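Local coordinates for protein ribonucleotide monophosphatase NagD (Escherichia coli, PDB 2C4N) that probably removes phosphate from a broad range of ribo- and deoxyribonucleotides, and from some other phosphate esters, as a magnesium-dependent HAD-superfamily phosphatase, at residues Cys8-Val13 with Asn54-Ala59. Numbering follows the deposited sequence.
Sequences CDIDGV and NRFATA. With MG (magnesium ion), chain B; PO4 (phosphate ion), chain D.
Asp11 and Arg55 illustrate how a second-shell residue can position a probable catalytic one. Arg55 NH2 donates to Asp11 OD1 at 2.8 Å in a salt bridge, reaching the oxygen nearly along its C-O axis, with that oxygen in the guanidinium plane; the two flat groups are tilted only 23° apart. Water 1 closes a second link, giving a hydrogen to Asp11 OD2 and accepting one from Arg55 NH1, so both carboxylate oxygens are gripped and rotation of the group is restrained. With CG anti to the backbone N (chi1 172°) and an extended chain, Arg55 reaches from helix 49-58 to the loop of Asp11, and Asp17 O takes a further bond from NH2. Arg55 thereby probably orients Asp11 for proton transfer during turnover.

The loop follows strand 5-9 of the parallel Rossmannoid sheet and carries the HAD signature DxDxV. Here magnesium is bound by Asp9 OD2 and Asp11 O, each at 2.2 Å, with Asp201, two waters and a phosphate oxygen completing the site. Asp11 N donates to phosphate O1 (3.2 Å).

Apolar contact runs alongside the polar one: Ile10 CG2 meets the edge of the Phe56 ring, 3.9 Å from CE1, while Phe68 packs edge-to-face with that ring.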
# COMPACT_ATOMS: atom_id res chain seq x y z
N CYS A 8 -30.64 -8.37 5.59
CA CYS A 8 -30.83 -7.24 4.71
C CYS A 8 -30.07 -6.02 5.19
O CYS A 8 -30.24 -5.56 6.32
CB CYS A 8 -32.32 -6.89 4.58
SG CYS A 8 -32.69 -5.60 3.38
N ASP A 9 -29.21 -5.50 4.32
CA ASP A 9 -28.44 -4.32 4.65
C ASP A 9 -29.38 -3.13 4.79
O ASP A 9 -30.45 -3.09 4.17
CB ASP A 9 -27.42 -4.05 3.55
CG ASP A 9 -26.65 -2.79 3.79
OD1 ASP A 9 -26.00 -2.68 4.86
OD2 ASP A 9 -26.72 -1.90 2.93
N ILE A 10 -28.99 -2.15 5.60
CA ILE A 10 -29.84 -0.99 5.83
C ILE A 10 -29.66 0.20 4.90
O ILE A 10 -30.53 0.50 4.08
CB ILE A 10 -29.68 -0.50 7.31
CG1 ILE A 10 -30.27 -1.56 8.24
CG2 ILE A 10 -30.37 0.85 7.51
CD1 ILE A 10 -30.03 -1.31 9.72
N ASP A 11 -28.52 0.88 5.00
CA ASP A 11 -28.27 2.06 4.18
C ASP A 11 -28.14 1.80 2.69
O ASP A 11 -27.36 0.96 2.26
CB ASP A 11 -27.05 2.79 4.73
CG ASP A 11 -27.27 3.31 6.14
OD1 ASP A 11 -28.19 4.13 6.32
OD2 ASP A 11 -26.56 2.87 7.07
N GLY A 12 -28.91 2.54 1.90
CA GLY A 12 -28.87 2.37 0.45
C GLY A 12 -29.76 1.23 -0.02
O GLY A 12 -29.85 0.96 -1.21
N VAL A 13 -30.43 0.58 0.93
CA VAL A 13 -31.31 -0.54 0.64
C VAL A 13 -32.70 -0.31 1.22
O VAL A 13 -33.71 -0.35 0.51
CB VAL A 13 -30.75 -1.86 1.23
CG1 VAL A 13 -31.71 -3.01 0.95
CG2 VAL A 13 -29.36 -2.15 0.64
N ASN A 54 -36.45 3.28 16.23
CA ASN A 54 -37.02 4.60 16.22
C ASN A 54 -36.80 5.36 14.91
O ASN A 54 -37.68 6.00 14.42
CB ASN A 54 -36.55 5.41 17.40
CG ASN A 54 -37.05 4.87 18.70
OD1 ASN A 54 -37.90 4.05 18.71
ND2 ASN A 54 -36.51 5.36 19.78
N ARG A 55 -35.60 5.25 14.39
CA ARG A 55 -35.26 5.87 13.11
C ARG A 55 -36.16 5.32 12.01
O ARG A 55 -36.68 6.07 11.18
CB ARG A 55 -33.79 5.59 12.78
CG ARG A 55 -33.35 6.02 11.39
CD ARG A 55 -31.92 5.57 11.13
NE ARG A 55 -31.52 5.70 9.73
CZ ARG A 55 -30.46 5.09 9.21
NH1 ARG A 55 -29.70 4.32 9.97
NH2 ARG A 55 -30.17 5.24 7.92
N PHE A 56 -36.35 4.00 12.01
CA PHE A 56 -37.20 3.35 11.02
C PHE A 56 -38.66 3.76 11.18
O PHE A 56 -39.36 4.06 10.21
CB PHE A 56 -37.10 1.82 11.14
CG PHE A 56 -36.03 1.20 10.26
CD1 PHE A 56 -34.71 1.62 10.35
CD2 PHE A 56 -36.37 0.20 9.36
CE1 PHE A 56 -33.72 1.04 9.53
CE2 PHE A 56 -35.39 -0.38 8.54
CZ PHE A 56 -34.06 0.04 8.63
N ALA A 57 -39.13 3.78 12.43
CA ALA A 57 -40.51 4.15 12.72
C ALA A 57 -40.77 5.60 12.33
O ALA A 57 -41.84 5.93 11.82
CB ALA A 57 -40.80 3.93 14.20
N THR A 58 -39.80 6.47 12.58
CA THR A 58 -39.93 7.88 12.22
C THR A 58 -40.10 7.99 10.71
O THR A 58 -40.79 8.88 10.21
CB THR A 58 -38.68 8.68 12.65
OG1 THR A 58 -38.54 8.63 14.08
CG2 THR A 58 -38.80 10.14 12.20
N ALA A 59 -39.47 7.07 9.99
CA ALA A 59 -39.53 7.05 8.53
C ALA A 59 -40.74 6.28 8.01
O ALA A 59 -40.93 6.14 6.81
CB ALA A 59 -38.25 6.43 7.96
MG MG B . -25.45 -0.16 2.34
P PO4 D . -24.67 0.11 5.93
O1 PO4 D . -25.97 -0.20 6.57
O2 PO4 D . -23.71 -0.99 6.19
O3 PO4 D . -24.86 0.25 4.47
O4 PO4 D . -24.14 1.38 6.48
O HOH W 1 -27.65 2.40 9.56
O HOH W 2 -23.66 -1.59 1.97
O HOH W 3 -24.37 1.70 1.43